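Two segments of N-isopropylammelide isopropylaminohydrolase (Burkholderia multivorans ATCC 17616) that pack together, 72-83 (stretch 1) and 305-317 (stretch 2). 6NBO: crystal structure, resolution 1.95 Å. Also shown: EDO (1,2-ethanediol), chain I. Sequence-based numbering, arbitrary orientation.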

# COMPACT_ATOMS: atom_id res chain seq x y z
N HIS A 72 -9.16 0.56 -14.38
CA HIS A 72 -10.41 0.79 -15.10
C HIS A 72 -11.62 0.73 -14.18
O HIS A 72 -12.75 0.53 -14.65
CB HIS A 72 -10.56 -0.22 -16.25
CG HIS A 72 -9.55 -0.03 -17.34
ND1 HIS A 72 -9.82 -0.32 -18.66
CD2 HIS A 72 -8.28 0.43 -17.31
CE1 HIS A 72 -8.76 -0.06 -19.40
NE2 HIS A 72 -7.80 0.40 -18.61
N TRP A 73 -11.40 0.87 -12.88
CA TRP A 73 -12.50 0.91 -11.92
C TRP A 73 -13.52 1.95 -12.36
O TRP A 73 -13.17 3.07 -12.73
CB TRP A 73 -11.98 1.24 -10.53
CG TRP A 73 -12.97 0.88 -9.46
CD1 TRP A 73 -13.90 1.70 -8.88
CD2 TRP A 73 -13.16 -0.41 -8.87
NE1 TRP A 73 -14.65 1.00 -7.96
CE2 TRP A 73 -14.21 -0.30 -7.93
CE3 TRP A 73 -12.54 -1.66 -9.05
CZ2 TRP A 73 -14.66 -1.39 -7.18
CZ3 TRP A 73 -12.99 -2.74 -8.29
CH2 TRP A 73 -14.03 -2.59 -7.37
N GLY A 74 -14.80 1.56 -12.36
CA GLY A 74 -15.85 2.45 -12.79
C GLY A 74 -16.02 2.56 -14.29
O GLY A 74 -16.97 3.23 -14.74
N MET A 75 -15.17 1.94 -15.07
CA MET A 75 -15.27 1.94 -16.52
C MET A 75 -15.89 0.64 -17.00
O MET A 75 -16.00 -0.33 -16.24
CB MET A 75 -13.89 2.14 -17.14
CG MET A 75 -13.19 3.43 -16.74
SD MET A 75 -11.50 3.47 -17.40
CE MET A 75 -11.77 2.99 -19.10
N PRO A 76 -16.32 0.58 -18.26
CA PRO A 76 -16.74 -0.71 -18.83
C PRO A 76 -15.64 -1.75 -18.70
O PRO A 76 -14.46 -1.41 -18.62
CB PRO A 76 -17.03 -0.37 -20.30
CG PRO A 76 -17.40 1.07 -20.28
CD PRO A 76 -16.56 1.70 -19.19
N TRP A 77 -16.04 -3.02 -18.67
CA TRP A 77 -15.08 -4.11 -18.52
C TRP A 77 -14.00 -4.02 -19.59
O TRP A 77 -14.30 -3.83 -20.77
CB TRP A 77 -15.80 -5.46 -18.60
CG TRP A 77 -14.84 -6.60 -18.43
CD1 TRP A 77 -14.36 -7.44 -19.40
CD2 TRP A 77 -14.19 -6.98 -17.21
NE1 TRP A 77 -13.47 -8.34 -18.85
CE2 TRP A 77 -13.35 -8.07 -17.51
CE3 TRP A 77 -14.25 -6.51 -15.90
CZ2 TRP A 77 -12.57 -8.70 -16.54
CZ3 TRP A 77 -13.48 -7.13 -14.94
CH2 TRP A 77 -12.65 -8.21 -15.26
N TYR A 78 -12.74 -4.16 -19.19
CA TYR A 78 -11.65 -4.25 -20.17
C TYR A 78 -11.52 -5.69 -20.66
O TYR A 78 -11.19 -6.59 -19.89
CB TYR A 78 -10.32 -3.77 -19.57
CG TYR A 78 -9.17 -3.97 -20.55
CD1 TYR A 78 -9.04 -3.16 -21.68
CD2 TYR A 78 -8.24 -4.98 -20.36
CE1 TYR A 78 -8.01 -3.34 -22.59
CE2 TYR A 78 -7.20 -5.18 -21.26
CZ TYR A 78 -7.08 -4.35 -22.37
OH TYR A 78 -6.05 -4.55 -23.26
N ARG A 79 -11.79 -5.91 -21.94
CA ARG A 79 -11.68 -7.24 -22.53
C ARG A 79 -10.21 -7.55 -22.76
O ARG A 79 -9.57 -6.97 -23.64
CB ARG A 79 -12.48 -7.32 -23.82
CG ARG A 79 -13.87 -6.74 -23.68
CD ARG A 79 -14.90 -7.51 -24.49
NE ARG A 79 -16.25 -7.04 -24.21
CZ ARG A 79 -17.31 -7.84 -24.10
NH1 ARG A 79 -17.17 -9.15 -24.23
NH2 ARG A 79 -18.50 -7.33 -23.83
N ASN A 80 -9.66 -8.46 -21.95
CA ASN A 80 -8.26 -8.83 -22.03
C ASN A 80 -8.09 -9.98 -23.01
O ASN A 80 -8.69 -11.05 -22.84
CB ASN A 80 -7.72 -9.20 -20.65
CG ASN A 80 -6.24 -9.54 -20.65
OD1 ASN A 80 -5.76 -10.32 -21.48
ND2 ASN A 80 -5.49 -8.93 -19.74
N ALA A 81 -7.29 -9.76 -24.05
CA ALA A 81 -6.86 -10.80 -24.97
C ALA A 81 -5.35 -10.70 -25.18
O ALA A 81 -4.84 -10.89 -26.28
CB ALA A 81 -7.61 -10.73 -26.29
N VAL A 82 -4.63 -10.39 -24.10
CA VAL A 82 -3.18 -10.23 -24.15
C VAL A 82 -2.52 -11.58 -24.42
O VAL A 82 -3.07 -12.65 -24.15
CB VAL A 82 -2.69 -9.61 -22.83
CG1 VAL A 82 -1.19 -9.34 -22.86
CG2 VAL A 82 -3.45 -8.33 -22.54
N GLY A 83 -1.32 -11.52 -25.00
CA GLY A 83 -0.52 -12.71 -25.24
C GLY A 83 0.48 -13.02 -24.14
O GLY A 83 0.53 -12.34 -23.11
N GLY A 305 -2.06 -4.05 -9.28
CA GLY A 305 -3.10 -3.48 -10.13
C GLY A 305 -4.50 -3.88 -9.69
O GLY A 305 -4.72 -4.91 -9.05
N VAL A 306 -5.47 -3.04 -10.05
CA VAL A 306 -6.88 -3.33 -9.81
C VAL A 306 -7.63 -3.12 -11.11
O VAL A 306 -7.84 -1.97 -11.53
CB VAL A 306 -7.47 -2.44 -8.70
CG1 VAL A 306 -8.99 -2.68 -8.59
CG2 VAL A 306 -6.77 -2.71 -7.36
N ARG A 307 -8.04 -4.21 -11.76
CA ARG A 307 -8.88 -4.18 -12.96
C ARG A 307 -8.32 -3.22 -14.02
O ARG A 307 -8.96 -2.24 -14.42
CB ARG A 307 -10.32 -3.80 -12.60
CG ARG A 307 -10.97 -4.83 -11.70
CD ARG A 307 -12.50 -4.80 -11.76
NE ARG A 307 -13.01 -5.48 -10.58
CZ ARG A 307 -14.26 -5.42 -10.14
NH1 ARG A 307 -15.18 -4.72 -10.80
NH2 ARG A 307 -14.58 -6.07 -9.03
N ASP A 308 -7.10 -3.51 -14.45
CA ASP A 308 -6.46 -2.66 -15.46
C ASP A 308 -6.15 -3.51 -16.68
O ASP A 308 -6.75 -4.58 -16.84
CB ASP A 308 -5.23 -1.95 -14.86
CG ASP A 308 -4.18 -2.91 -14.30
OD1 ASP A 308 -4.02 -4.03 -14.81
OD2 ASP A 308 -3.49 -2.50 -13.34
N THR A 309 -5.26 -3.07 -17.57
CA THR A 309 -4.98 -3.88 -18.75
C THR A 309 -4.00 -5.01 -18.47
O THR A 309 -3.83 -5.88 -19.32
CB THR A 309 -4.46 -3.03 -19.92
OG1 THR A 309 -3.12 -2.60 -19.65
CG2 THR A 309 -5.36 -1.82 -20.16
N TRP A 310 -3.34 -5.00 -17.30
CA TRP A 310 -2.47 -6.10 -16.90
C TRP A 310 -3.27 -7.22 -16.23
O TRP A 310 -3.04 -8.40 -16.52
CB TRP A 310 -1.39 -5.63 -15.92
CG TRP A 310 -0.35 -4.69 -16.43
CD1 TRP A 310 -0.50 -3.36 -16.69
CD2 TRP A 310 1.02 -5.00 -16.69
NE1 TRP A 310 0.69 -2.83 -17.12
CE2 TRP A 310 1.64 -3.81 -17.13
CE3 TRP A 310 1.79 -6.17 -16.61
CZ2 TRP A 310 2.99 -3.76 -17.48
CZ3 TRP A 310 3.12 -6.12 -16.96
CH2 TRP A 310 3.71 -4.92 -17.39
N THR A 311 -4.16 -6.87 -15.31
CA THR A 311 -4.81 -7.88 -14.48
C THR A 311 -6.29 -7.57 -14.31
O THR A 311 -6.65 -6.40 -14.14
CB THR A 311 -4.14 -7.99 -13.10
OG1 THR A 311 -4.79 -9.01 -12.32
CG2 THR A 311 -4.21 -6.66 -12.33
N PRO A 312 -7.15 -8.58 -14.41
CA PRO A 312 -8.57 -8.38 -14.06
C PRO A 312 -8.82 -8.43 -12.57
O PRO A 312 -9.95 -8.14 -12.15
CB PRO A 312 -9.26 -9.55 -14.77
CG PRO A 312 -8.23 -10.66 -14.66
CD PRO A 312 -6.89 -9.96 -14.86
N TYR A 313 -7.82 -8.80 -11.78
CA TYR A 313 -8.02 -9.03 -10.35
C TYR A 313 -7.82 -7.73 -9.59
O TYR A 313 -7.67 -6.66 -10.16
CB TYR A 313 -7.06 -10.12 -9.86
CG TYR A 313 -7.16 -11.36 -10.69
CD1 TYR A 313 -8.35 -12.06 -10.78
CD2 TYR A 313 -6.06 -11.85 -11.39
CE1 TYR A 313 -8.47 -13.20 -11.54
CE2 TYR A 313 -6.15 -13.01 -12.16
CZ TYR A 313 -7.36 -13.68 -12.23
OH TYR A 313 -7.47 -14.81 -12.99
N GLY A 314 -7.80 -7.83 -8.27
CA GLY A 314 -7.65 -6.68 -7.42
C GLY A 314 -8.99 -6.23 -6.87
O GLY A 314 -10.04 -6.42 -7.51
N SER A 315 -8.97 -5.65 -5.68
CA SER A 315 -10.20 -5.23 -5.01
C SER A 315 -9.87 -4.09 -4.07
O SER A 315 -8.78 -4.06 -3.48
CB SER A 315 -10.83 -6.39 -4.24
OG SER A 315 -11.71 -5.94 -3.22
N PRO A 316 -10.78 -3.12 -3.90
CA PRO A 316 -10.59 -2.10 -2.86
C PRO A 316 -10.76 -2.62 -1.44
O PRO A 316 -10.65 -1.84 -0.50
CB PRO A 316 -11.68 -1.06 -3.19
CG PRO A 316 -12.73 -1.82 -3.92
CD PRO A 316 -12.03 -2.94 -4.66
N ASP A 317 -11.04 -3.91 -1.26
CA ASP A 317 -11.21 -4.50 0.08
C ASP A 317 -9.85 -5.04 0.55
O ASP A 317 -9.43 -6.12 0.14
CB ASP A 317 -12.26 -5.60 0.03
CG ASP A 317 -12.63 -6.12 1.40
OD1 ASP A 317 -11.86 -5.85 2.34
OD2 ASP A 317 -13.67 -6.78 1.55
C1 EDO I . -16.19 -1.57 -10.71
O1 EDO I . -15.68 -0.93 -11.89
C2 EDO I . -17.16 -0.65 -9.99
O2 EDO I . -18.13 -0.16 -10.93
O HOH W 1 -6.84 -7.37 -17.62
O HOH W 2 -2.48 -8.99 -19.17

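Neither stretch forms a regular helix or strand, so this contact depends on how individual side chains are placed along two irregular backbones. Gly305 lies beyond reach of stretch 1, but the space beside it is taken: an ideal CB would come within 2.3 Å of Asp308 OD2. Val306 opens the contact, its CA-to-CB bond directed toward the partner, and its CG1 packs 3.7 Å from Trp73 CE3.

Arg307 does two jobs. Its backbone supplies the one direct hydrogen bond across the stretches, His72 N to Arg307 O at 2.8 Å, which ties the two stretches together where His72 and Asp308 come to 5.3 Å between their CA atoms. Its side chain reaches out between two indoles. Trp73 CZ3 lies over one face of the guanidinium, 3.5 Å from Arg307 CZ, while Arg307 CD sits 4.1 Å from Trp77 CZ3. A bound 1,2-ethanediol, probably from the crystallisation liquor, fills space nearby: its C2 lies over a face of the Trp73 ring, and its O1 accepts a 2.7 Å hydrogen bond from Gly74 N.

Asp308 points its CB away from stretch 1 and spends its carboxylate on its own loop. OD1 accepts from Trp310 N at 2.8 Å and from Thr311 N at 2.9 Å, while Asp308 N donates to Thr311 O at 2.9 Å. The rule here is that a polar side chain can serve a contact by bracing the backbone behind it. The carbonyl that remains, Asp308 O, is bridged to Asn80 ND2 by water 1, at 2.9 and 3.0 Å respectively.

Thr309 is the packing piece of this loop. Its CG2 stands 3.9 Å from the centroid of the Tyr78 ring, 13° off the normal, a CH-pi contact over the face; the same methyl is 3.6 Å from His72 NE2. Asn80 ND2 lies 3.5 Å from Thr309 O, but the angle is too poor for a hydrogen bond. Water 2 makes the link instead, accepting from Asn80 ND2 at 3.1 Å and donating to Trp310 O at 2.8 Å, with a weak bond to Thr309 O at 3.4 Å.

Trp310 and Thr311 turn their CB atoms away. Pro312 turns back, setting its CB 3.7 Å from Trp77 CH2. Tyr313 again faces away, yet its carbonyl holds the loop: Arg307 N donates to Tyr313 O at 2.9 Å. Gly314 adopts backbone angles that by themselves call for glycine. Pro316 closes the contact, its CD 3.4 Å from Trp73 CH2.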